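Local coordinates for 5-formyl-3-hydroxy-2-methylpyridine 4-carboxylate 5-dehydrogenase (Mesorhizobium japonicum MAFF 303099, PDB 4OM8), which oxidises a pyridine aldehyde of vitamin B6 breakdown to the dicarboxylate with NAD+, and can also reduce the same aldehyde to 4-pyridoxate with NADH, at residues M1-A6 with G79-I84; A18-R23 with L55-P60; Q27-D32 with R68-I73. All blocks are in the same frame, centred on the assembly; numbering follows the deposited sequence.

Interaction 1: residues M1-A6 with G79-I84; sequences MIRNIA and GADLVI
Asn4 to Ala6 and Leu82 to Ile84 run side by side as parallel strands, the first and fourth of the Rossmann fold in chain order and neighbours in its sheet. Their axes approach to 4.7 Å at 25°, the usual twist of such a pair. Backbone hydrogen bonds set the register, Ile5 beside Leu82 and Ala6 beside Val83. Ala6 N gives to Leu82 O, and Ala6 O takes the N-H of Ile84 at 2.8 Å, so Ala6 is gripped on both its polar atoms. Asn4 O accepts twice, from Asp81 N at 2.8 Å and from Leu82 N in a longer bond of 3.3 Å; this shared carbonyl marks where the loop at Ala80 and Asp81 turns into strand.

Apolar packing differs on the two faces of the sheet. On one, Ile5 and Leu82 lie alongside each other, pointing the same way, with Ile5 CD1 4.1 Å from Leu82 CD2, while Ile5 CG2 meets Ile84 CD1; branched and long aliphatic chains suit a face covered by helices, here 158-170 over Leu82 and 14-23 over Ile5 and Ile84. On the other, Ala6 CB rests against Ala80 CB and Val83 CG2, both at 4.2 Å; an alanine fills this place without pushing its neighbours off.

Ahead of the strand, a carboxylate takes the place of a strand carbonyl. Asp81 CG stands anti to its own carbonyl carbon, beside the backbone N (chi1 -57°), on the side where the chain comes in through Arg3 and Asn4; an aspartate is short enough to fit there. Its OD2 receives the N-H groups of Arg3, at 2.9 Å, and Asn4, at 3.0 Å, both on the anti side but from opposite faces of the carboxylate plane.

Interaction 2: residues A18-R23 with L55-P60; sequences AARLAR and LGIALP
Ile57 lies against two arginines of the helix, Arg20 and Arg23. Its CG2 sits over the centre of one face of the Arg20 guanidinium, 3.7 Å above the plane, and its CD1 comes to Arg20 NE; the two side chains cross at about a right angle. A branched aliphatic suits this place because the flat guanidinium face can take methyl groups while its rim remains available for bonding, and Arg20 NH2 gives to Ile171 O. The same CG2 touches Arg23 CG at 3.6 Å. The Arg23 chain is bent at chi2 (64°) and chi3 (64°), and its NH1 donates to Ile57 O at 3.0 Å, with the oxygen near the guanidinium plane. Farther along, Leu59 CA approaches Arg23 O at 3.3 Å in a CA-H...O contact, and Leu59 CD2 lies by Ala22 O.

Second partners fix the Arg23 head: NH1 pairs with Asp53 and NH2 with Glu49, both on helix 35-54. An alanine in place of Arg23 would probably leave Ile57 O without this donor and Glu49 and Asp53 without this positive partner. The segment 55-60 leaves helix 35-54 through the Schellman turn at Gly56 and passes the C-terminal part of helix 14-23, with helix 284-305 touching Leu55 and Ile57.

Interaction 3: residues Q27-D32 with R68-I73; sequences QVVAYD and RFTDDI. With NAD (nicotinamide-adenine-dinucleotide), chain C.
Tyr31 lays its ring under Ile73, whose CB stands 3.8 Å from the ring centroid and only 6° off the normal, a CH-pi contact. Ile73 CD1 adds a touch on Tyr31 CE2 at 3.8 Å. CG of Tyr31 is anti to the backbone N (chi1 165°), and the ring lies by the turn, with Asp71 O and Asp72 N at its edge. A tyrosine suits this place because a broad ring can pack on the turn and on the cofactor together: Tyr31 CE2 is 3.6 Å from C2A of the NAD adenine. The next residue, Asp32, holds the adenosine ribose, accepting from O2B at OD1 and from O3B at OD2, 2.6 Å away, the acidic grip on both ribose hydroxyls familiar in NAD-binding Rossmann folds.

Arg68 lies beside Val29, pointing the same way, and Val29 CG1 sits 3.8 Å above the plane of the Arg68 guanidinium, offset toward the rim; Asp75 takes Arg68 NH2 in a salt bridge. The backbones pair in parallel, Arg68 O receiving Ala30 N and Ala30 O receiving Thr70 N, each at 2.8 Å. Ala30, small and on the other face, lets Phe69 CD1 approach its CB to 3.7 Å.

Thr70 OG1 accepts from Asp72 N in an ST turn and is also hydrogen-bonded to Asp75 OD2, and Asp72, whose OD1 takes Asp75 N, serves as N-cap of helix 73-77. Strand 66-70 is outermost within the chain, joined to 27-31 by helix 35-54 as a beta-alpha-beta unit; that helix packs on Phe69, while helix 73-77 covers Val29, Tyr31 and Thr70.

In the fold
All three contacts belong to the NAD-binding Rossmann domain. Interactions 1 and 3, with centres about 12 Å apart, are joined edge to edge within one sheet: Ile5 N lies 2.8 Å from Gln27 O and Ile5 O 2.9 Å from Val29 N, probable hydrogen bonds that set strands 4-8 and 27-31 side by side. Interaction 2 reaches both through helix 14-23, where Leu21 CD1 meets Ile84 CD1 at 3.8 Å and Leu21 CB meets Val28 CG2 at 3.8 Å. Interaction 3 alone of the three touches the cofactor; the side chain of Ile84 in interaction 1 lies about 8 Å from NAD, and that of Arg20 in interaction 2 about 13 Å.

Interaction 1: residues M1-A6 with G79-I84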
loop_
_atom_site.group_PDB
_atom_site.type_symbol
_atom_site.label_atom_id
_atom_site.label_comp_id
_atom_site.label_asym_id
_atom_site.label_seq_id
_atom_site.Cartn_x
_atom_site.Cartn_y
_atom_site.Cartn_z
ATOM N N MET A 1 -0.596 1.403 -36.432
ATOM C CA MET A 1 -1.724 2.129 -35.858
ATOM C C MET A 1 -2.720 1.168 -35.209
ATOM O O MET A 1 -3.107 0.179 -35.820
ATOM C CB MET A 1 -2.411 2.965 -36.935
ATOM C CG MET A 1 -3.803 3.405 -36.570
ATOM S SD MET A 1 -3.816 4.555 -35.178
ATOM C CE MET A 1 -3.237 6.050 -35.980
ATOM N N ILE A 2 -3.129 1.452 -33.971
ATOM C CA ILE A 2 -4.083 0.577 -33.290
ATOM C C ILE A 2 -5.469 1.208 -33.180
ATOM O O ILE A 2 -5.681 2.162 -32.424
ATOM C CB ILE A 2 -3.594 0.192 -31.882
ATOM C CG1 ILE A 2 -2.272 -0.578 -31.981
ATOM C CG2 ILE A 2 -4.654 -0.636 -31.179
ATOM C CD1 ILE A 2 -1.604 -0.779 -30.633
ATOM N N ARG A 3 -6.409 0.650 -33.937
ATOM C CA ARG A 3 -7.813 1.046 -33.869
ATOM C C ARG A 3 -8.694 -0.144 -33.485
ATOM O O ARG A 3 -9.741 0.013 -32.867
ATOM C CB ARG A 3 -8.285 1.607 -35.216
ATOM C CG ARG A 3 -7.469 2.761 -35.764
ATOM C CD ARG A 3 -7.628 4.020 -34.922
ATOM N NE ARG A 3 -7.243 5.204 -35.690
ATOM C CZ ARG A 3 -6.827 6.348 -35.151
ATOM N NH1 ARG A 3 -6.715 6.476 -33.829
ATOM N NH2 ARG A 3 -6.497 7.362 -35.946
ATOM N N ASN A 4 -8.273 -1.336 -33.892
ATOM C CA ASN A 4 -9.089 -2.530 -33.734
ATOM C C ASN A 4 -8.411 -3.509 -32.800
ATOM O O ASN A 4 -7.280 -3.920 -33.034
ATOM C CB ASN A 4 -9.354 -3.173 -35.098
ATOM C CG ASN A 4 -9.959 -2.192 -36.086
ATOM O OD1 ASN A 4 -10.838 -1.405 -35.735
ATOM N ND2 ASN A 4 -9.484 -2.229 -37.324
ATOM N N ILE A 5 -9.105 -3.858 -31.725
ATOM C CA ILE A 5 -8.544 -4.719 -30.701
ATOM C C ILE A 5 -9.364 -5.995 -30.584
ATOM O O ILE A 5 -10.598 -5.961 -30.610
ATOM C CB ILE A 5 -8.497 -3.992 -29.348
ATOM C CG1 ILE A 5 -7.615 -2.743 -29.479
ATOM C CG2 ILE A 5 -7.993 -4.945 -28.247
ATOM C CD1 ILE A 5 -7.529 -1.894 -28.219
ATOM N N ALA A 6 -8.674 -7.123 -30.485
ATOM C CA ALA A 6 -9.307 -8.388 -30.133
ATOM C C ALA A 6 -8.822 -8.785 -28.750
ATOM O O ALA A 6 -7.636 -8.667 -28.457
ATOM C CB ALA A 6 -8.978 -9.484 -31.146
ATOM N N GLY A 79 -8.688 -8.432 -38.875
ATOM C CA GLY A 79 -8.307 -7.036 -38.987
ATOM C C GLY A 79 -7.789 -6.418 -37.698
ATOM O O GLY A 79 -7.674 -5.195 -37.598
ATOM N N ALA A 80 -7.464 -7.247 -36.718
ATOM C CA ALA A 80 -6.986 -6.701 -35.446
ATOM C C ALA A 80 -5.633 -6.019 -35.612
ATOM O O ALA A 80 -4.746 -6.528 -36.322
ATOM C CB ALA A 80 -6.895 -7.794 -34.397
ATOM N N ASP A 81 -5.489 -4.871 -34.951
ATOM C CA ASP A 81 -4.205 -4.182 -34.839
ATOM C C ASP A 81 -3.475 -4.602 -33.578
ATOM O O ASP A 81 -2.252 -4.488 -33.491
ATOM C CB ASP A 81 -4.407 -2.673 -34.833
ATOM C CG ASP A 81 -5.139 -2.188 -36.057
ATOM O OD1 ASP A 81 -4.761 -2.608 -37.176
ATOM O OD2 ASP A 81 -6.090 -1.400 -35.902
ATOM N N LEU A 82 -4.253 -5.058 -32.595
ATOM C CA LEU A 82 -3.742 -5.517 -31.310
ATOM C C LEU A 82 -4.608 -6.677 -30.877
ATOM O O LEU A 82 -5.838 -6.558 -30.894
ATOM C CB LEU A 82 -3.769 -4.395 -30.263
ATOM C CG LEU A 82 -3.572 -4.793 -28.794
ATOM C CD1 LEU A 82 -2.161 -5.300 -28.557
ATOM C CD2 LEU A 82 -3.878 -3.619 -27.856
ATOM N N VAL A 83 -3.977 -7.803 -30.549
ATOM C CA VAL A 83 -4.671 -8.907 -29.898
ATOM C C VAL A 83 -4.138 -8.999 -28.485
ATOM O O VAL A 83 -2.933 -9.125 -28.283
ATOM C CB VAL A 83 -4.467 -10.252 -30.610
ATOM C CG1 VAL A 83 -5.206 -11.374 -29.864
ATOM C CG2 VAL A 83 -4.909 -10.169 -32.074
ATOM N N ILE A 84 -5.033 -8.918 -27.512
ATOM C CA ILE A 84 -4.661 -9.091 -26.118
ATOM C C ILE A 84 -5.041 -10.503 -25.716
ATOM O O ILE A 84 -6.231 -10.843 -25.641
ATOM C CB ILE A 84 -5.353 -8.069 -25.203
ATOM C CG1 ILE A 84 -4.973 -6.644 -25.619
ATOM C CG2 ILE A 84 -4.982 -8.323 -23.737
ATOM C CD1 ILE A 84 -5.748 -5.587 -24.878
#

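Interaction 2: residues A18-R23 with L55-P60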
loop_
_atom_site.group_PDB
_atom_site.type_symbol
_atom_site.label_atom_id
_atom_site.label_comp_id
_atom_site.label_asym_id
_atom_site.label_seq_id
_atom_site.Cartn_x
_atom_site.Cartn_y
_atom_site.Cartn_z
ATOM N N ALA A 18 -12.426 -4.936 -21.846
ATOM C CA ALA A 18 -13.126 -4.626 -23.092
ATOM C C ALA A 18 -13.875 -3.303 -22.974
ATOM O O ALA A 18 -13.765 -2.429 -23.844
ATOM C CB ALA A 18 -14.092 -5.758 -23.460
ATOM N N ALA A 19 -14.620 -3.145 -21.891
ATOM C CA ALA A 19 -15.371 -1.913 -21.678
ATOM C C ALA A 19 -14.444 -0.692 -21.635
ATOM O O ALA A 19 -14.741 0.342 -22.230
ATOM C CB ALA A 19 -16.178 -2.012 -20.400
ATOM N N ARG A 20 -13.310 -0.819 -20.945
ATOM C CA ARG A 20 -12.438 0.332 -20.758
ATOM C C ARG A 20 -11.776 0.725 -22.062
ATOM O O ARG A 20 -11.609 1.912 -22.344
ATOM C CB ARG A 20 -11.362 0.051 -19.702
ATOM C CG ARG A 20 -10.432 1.238 -19.461
ATOM C CD ARG A 20 -11.236 2.426 -18.982
ATOM N NE ARG A 20 -10.456 3.647 -18.791
ATOM C CZ ARG A 20 -10.222 4.541 -19.747
ATOM N NH1 ARG A 20 -10.677 4.340 -20.984
ATOM N NH2 ARG A 20 -9.534 5.643 -19.468
ATOM N N LEU A 21 -11.373 -0.271 -22.848
ATOM C CA LEU A 21 -10.774 0.017 -24.139
ATOM C C LEU A 21 -11.786 0.651 -25.092
ATOM O O LEU A 21 -11.461 1.609 -25.791
ATOM C CB LEU A 21 -10.199 -1.264 -24.750
ATOM C CG LEU A 21 -8.965 -1.790 -24.008
ATOM C CD1 LEU A 21 -8.617 -3.201 -24.489
ATOM C CD2 LEU A 21 -7.769 -0.861 -24.217
ATOM N N ALA A 22 -13.008 0.137 -25.115
ATOM C CA ALA A 22 -14.029 0.728 -25.974
ATOM C C ALA A 22 -14.350 2.157 -25.565
ATOM O O ALA A 22 -14.627 3.004 -26.413
ATOM C CB ALA A 22 -15.286 -0.109 -25.954
ATOM N N ARG A 23 -14.324 2.422 -24.263
ATOM C CA ARG A 23 -14.616 3.766 -23.769
ATOM C C ARG A 23 -13.552 4.756 -24.263
ATOM O O ARG A 23 -13.798 5.956 -24.360
ATOM C CB ARG A 23 -14.692 3.753 -22.234
ATOM C CG ARG A 23 -15.191 5.051 -21.586
ATOM C CD ARG A 23 -16.630 5.352 -21.966
ATOM N NE ARG A 23 -17.560 4.340 -21.470
ATOM C CZ ARG A 23 -18.354 4.512 -20.412
ATOM N NH1 ARG A 23 -18.313 5.647 -19.734
ATOM N NH2 ARG A 23 -19.175 3.540 -20.031
ATOM N N LEU A 55 -16.807 6.720 -12.747
ATOM C CA LEU A 55 -15.442 7.233 -12.735
ATOM C C LEU A 55 -15.283 8.512 -13.548
ATOM O O LEU A 55 -14.216 9.131 -13.549
ATOM C CB LEU A 55 -14.480 6.167 -13.265
ATOM C CG LEU A 55 -14.163 5.041 -12.282
ATOM C CD1 LEU A 55 -13.477 3.899 -13.003
ATOM C CD2 LEU A 55 -13.289 5.560 -11.121
ATOM N N GLY A 56 -16.344 8.896 -14.255
ATOM C CA GLY A 56 -16.325 10.108 -15.054
ATOM C C GLY A 56 -15.472 9.980 -16.300
ATOM O O GLY A 56 -14.914 10.966 -16.776
ATOM N N ILE A 57 -15.373 8.764 -16.827
ATOM C CA ILE A 57 -14.553 8.495 -18.007
ATOM C C ILE A 57 -15.363 8.620 -19.296
ATOM O O ILE A 57 -16.320 7.877 -19.515
ATOM C CB ILE A 57 -13.935 7.099 -17.934
ATOM C CG1 ILE A 57 -13.064 6.981 -16.680
ATOM C CG2 ILE A 57 -13.117 6.811 -19.191
ATOM C CD1 ILE A 57 -12.573 5.589 -16.440
ATOM N N ALA A 58 -14.969 9.552 -20.155
ATOM C CA ALA A 58 -15.755 9.839 -21.355
ATOM C C ALA A 58 -15.235 9.142 -22.612
ATOM O O ALA A 58 -14.046 8.845 -22.726
ATOM C CB ALA A 58 -15.809 11.339 -21.581
ATOM N N LEU A 59 -16.142 8.890 -23.555
ATOM C CA LEU A 59 -15.767 8.510 -24.915
ATOM C C LEU A 59 -15.186 9.754 -25.572
ATOM O O LEU A 59 -15.700 10.856 -25.345
ATOM C CB LEU A 59 -16.980 7.999 -25.698
ATOM C CG LEU A 59 -17.106 6.536 -26.139
ATOM C CD1 LEU A 59 -18.528 6.266 -26.647
ATOM C CD2 LEU A 59 -16.077 6.162 -27.199
ATOM N N PRO A 60 -14.113 9.598 -26.372
ATOM C CA PRO A 60 -13.587 10.762 -27.094
ATOM C C PRO A 60 -14.523 11.070 -28.247
ATOM O O PRO A 60 -15.483 10.329 -28.468
ATOM C CB PRO A 60 -12.203 10.310 -27.585
ATOM C CG PRO A 60 -12.229 8.819 -27.550
ATOM C CD PRO A 60 -13.369 8.360 -26.669
#

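Interaction 3: residues Q27-D32 with R68-I73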
loop_
_atom_site.group_PDB
_atom_site.type_symbol
_atom_site.label_atom_id
_atom_site.label_comp_id
_atom_site.label_asym_id
_atom_site.label_seq_id
_atom_site.Cartn_x
_atom_site.Cartn_y
_atom_site.Cartn_z
ATOM N N GLN A 27 -12.343 -0.062 -31.239
ATOM C CA GLN A 27 -13.270 -1.132 -31.569
ATOM C C GLN A 27 -12.778 -2.411 -30.919
ATOM O O GLN A 27 -11.648 -2.802 -31.160
ATOM C CB GLN A 27 -13.370 -1.324 -33.081
ATOM C CG GLN A 27 -14.068 -2.617 -33.487
ATOM C CD GLN A 27 -13.916 -2.919 -34.964
ATOM O OE1 GLN A 27 -14.477 -2.212 -35.813
ATOM N NE2 GLN A 27 -13.160 -3.976 -35.286
ATOM N N VAL A 28 -13.618 -3.049 -30.104
ATOM C CA VAL A 28 -13.195 -4.240 -29.371
ATOM C C VAL A 28 -14.075 -5.419 -29.741
ATOM O O VAL A 28 -15.301 -5.329 -29.652
ATOM C CB VAL A 28 -13.253 -4.011 -27.837
ATOM C CG1 VAL A 28 -12.843 -5.271 -27.075
ATOM C CG2 VAL A 28 -12.378 -2.838 -27.439
ATOM N N VAL A 29 -13.455 -6.523 -30.164
ATOM C CA VAL A 29 -14.191 -7.774 -30.337
ATOM C C VAL A 29 -13.542 -8.817 -29.435
ATOM O O VAL A 29 -12.327 -8.971 -29.432
ATOM C CB VAL A 29 -14.212 -8.237 -31.810
ATOM C CG1 VAL A 29 -15.096 -9.465 -31.963
ATOM C CG2 VAL A 29 -14.744 -7.118 -32.702
ATOM N N ALA A 30 -14.348 -9.508 -28.640
ATOM C CA ALA A 30 -13.799 -10.407 -27.635
ATOM C C ALA A 30 -14.334 -11.811 -27.816
ATOM O O ALA A 30 -15.490 -12.010 -28.227
ATOM C CB ALA A 30 -14.109 -9.898 -26.238
ATOM N N TYR A 31 -13.488 -12.781 -27.484
ATOM C CA TYR A 31 -13.761 -14.193 -27.721
ATOM C C TYR A 31 -13.417 -15.011 -26.499
ATOM O O TYR A 31 -12.475 -14.697 -25.792
ATOM C CB TYR A 31 -12.952 -14.693 -28.927
ATOM C CG TYR A 31 -12.861 -16.198 -29.054
ATOM C CD1 TYR A 31 -13.874 -16.928 -29.667
ATOM C CD2 TYR A 31 -11.752 -16.893 -28.574
ATOM C CE1 TYR A 31 -13.793 -18.316 -29.787
ATOM C CE2 TYR A 31 -11.665 -18.266 -28.692
ATOM C CZ TYR A 31 -12.683 -18.973 -29.285
ATOM O OH TYR A 31 -12.580 -20.341 -29.398
ATOM N N ASP A 32 -14.175 -16.073 -26.265
ATOM C CA ASP A 32 -13.819 -17.041 -25.235
ATOM C C ASP A 32 -14.236 -18.410 -25.747
ATOM O O ASP A 32 -15.248 -18.525 -26.441
ATOM C CB ASP A 32 -14.508 -16.718 -23.901
ATOM C CG ASP A 32 -13.879 -17.448 -22.715
ATOM O OD1 ASP A 32 -13.923 -18.697 -22.675
ATOM O OD2 ASP A 32 -13.352 -16.758 -21.807
ATOM N N ARG A 68 -18.070 -6.088 -28.799
ATOM C CA ARG A 68 -18.862 -7.218 -29.273
ATOM C C ARG A 68 -18.208 -8.522 -28.849
ATOM O O ARG A 68 -16.988 -8.649 -28.926
ATOM C CB ARG A 68 -19.012 -7.177 -30.800
ATOM C CG ARG A 68 -19.777 -8.353 -31.378
ATOM C CD ARG A 68 -20.086 -8.146 -32.859
ATOM N NE ARG A 68 -18.911 -8.081 -33.736
ATOM C CZ ARG A 68 -18.326 -9.160 -34.260
ATOM N NH1 ARG A 68 -18.779 -10.370 -33.961
ATOM N NH2 ARG A 68 -17.278 -9.032 -35.065
ATOM N N PHE A 69 -19.018 -9.477 -28.398
ATOM C CA PHE A 69 -18.548 -10.815 -28.059
ATOM C C PHE A 69 -18.874 -11.787 -29.191
ATOM O O PHE A 69 -19.948 -11.722 -29.796
ATOM C CB PHE A 69 -19.191 -11.330 -26.760
ATOM C CG PHE A 69 -18.819 -10.550 -25.528
ATOM C CD1 PHE A 69 -17.691 -9.752 -25.499
ATOM C CD2 PHE A 69 -19.598 -10.639 -24.389
ATOM C CE1 PHE A 69 -17.351 -9.046 -24.368
ATOM C CE2 PHE A 69 -19.265 -9.929 -23.247
ATOM C CZ PHE A 69 -18.142 -9.129 -23.243
ATOM N N THR A 70 -17.964 -12.718 -29.441
ATOM C CA THR A 70 -18.170 -13.721 -30.479
ATOM C C THR A 70 -17.607 -15.079 -30.052
ATOM O O THR A 70 -16.692 -15.153 -29.213
ATOM C CB THR A 70 -17.534 -13.283 -31.824
ATOM O OG1 THR A 70 -17.837 -14.249 -32.839
ATOM C CG2 THR A 70 -16.014 -13.139 -31.698
ATOM N N ASP A 71 -18.158 -16.154 -30.622
ATOM C CA ASP A 71 -17.675 -17.507 -30.340
ATOM C C ASP A 71 -16.813 -18.048 -31.486
ATOM O O ASP A 71 -16.520 -19.252 -31.554
ATOM C CB ASP A 71 -18.854 -18.457 -30.065
ATOM C CG ASP A 71 -19.666 -18.768 -31.318
ATOM O OD1 ASP A 71 -19.659 -17.955 -32.268
ATOM O OD2 ASP A 71 -20.327 -19.832 -31.348
ATOM N N ASP A 72 -16.401 -17.155 -32.384
ATOM C CA ASP A 72 -15.569 -17.526 -33.521
ATOM C C ASP A 72 -14.278 -16.727 -33.472
ATOM O O ASP A 72 -14.297 -15.509 -33.621
ATOM C CB ASP A 72 -16.310 -17.276 -34.839
ATOM C CG ASP A 72 -15.567 -17.824 -36.029
ATOM O OD1 ASP A 72 -14.585 -17.189 -36.458
ATOM O OD2 ASP A 72 -15.951 -18.905 -36.525
ATOM N N ILE A 73 -13.155 -17.399 -33.236
ATOM C CA ILE A 73 -11.918 -16.643 -33.019
ATOM C C ILE A 73 -11.445 -15.940 -34.305
ATOM O O ILE A 73 -10.840 -14.868 -34.232
ATOM C CB ILE A 73 -10.812 -17.548 -32.433
ATOM C CG1 ILE A 73 -9.670 -16.693 -31.862
ATOM C CG2 ILE A 73 -10.330 -18.559 -33.462
ATOM C CD1 ILE A 73 -8.701 -17.482 -31.009
HETATM P PA NAD C . -9.846 -16.571 -15.698
HETATM O O1A NAD C . -9.545 -18.020 -15.354
HETATM O O2A NAD C . -10.854 -15.780 -14.879
HETATM O O5B NAD C . -10.312 -16.525 -17.238
HETATM C C5B NAD C . -9.641 -17.265 -18.259
HETATM C C4B NAD C . -10.584 -17.367 -19.448
HETATM O O4B NAD C . -9.878 -17.895 -20.571
HETATM C C3B NAD C . -11.748 -18.311 -19.152
HETATM O O3B NAD C . -12.997 -17.640 -19.363
HETATM C C2B NAD C . -11.541 -19.460 -20.131
HETATM O O2B NAD C . -12.753 -20.069 -20.602
HETATM C C1B NAD C . -10.789 -18.770 -21.252
HETATM N N9A NAD C . -10.019 -19.649 -22.151
HETATM C C8A NAD C . -9.361 -20.779 -21.844
HETATM N N7A NAD C . -8.748 -21.288 -22.942
HETATM C C5A NAD C . -9.010 -20.467 -23.973
HETATM C C6A NAD C . -8.678 -20.410 -25.407
HETATM N N6A NAD C . -7.909 -21.362 -25.990
HETATM N N1A NAD C . -9.167 -19.374 -26.123
HETATM C C2A NAD C . -9.934 -18.421 -25.567
HETATM N N3A NAD C . -10.277 -18.411 -24.268
HETATM C C4A NAD C . -9.853 -19.393 -23.444
HETATM O O3 NAD C . -8.421 -15.823 -15.799
HETATM P PN NAD C . -8.117 -14.279 -15.460
HETATM O O1N NAD C . -8.051 -14.097 -13.955
HETATM O O2N NAD C . -8.994 -13.346 -16.264
HETATM O O5D NAD C . -6.619 -14.137 -16.011
HETATM C C5D NAD C . -6.312 -14.261 -17.405
HETATM C C4D NAD C . -4.839 -13.909 -17.586
HETATM O O4D NAD C . -4.634 -12.616 -17.024
HETATM C C3D NAD C . -3.914 -14.847 -16.828
HETATM O O3D NAD C . -2.682 -14.898 -17.552
HETATM C C2D NAD C . -3.666 -14.138 -15.511
HETATM O O2D NAD C . -2.388 -14.464 -14.953
HETATM C C1D NAD C . -3.696 -12.681 -15.941
HETATM N N1N NAD C . -4.088 -11.729 -14.890
HETATM C C2N NAD C . -4.962 -12.045 -13.912
HETATM C C3N NAD C . -5.312 -11.090 -12.954
HETATM C C7N NAD C . -6.251 -11.386 -11.814
HETATM O O7N NAD C . -7.122 -12.239 -11.901
HETATM N N7N NAD C . -6.075 -10.689 -10.693
HETATM C C4N NAD C . -4.761 -9.815 -13.020
HETATM C C5N NAD C . -3.876 -9.518 -14.046
HETATM C C6N NAD C . -3.565 -10.499 -14.977
#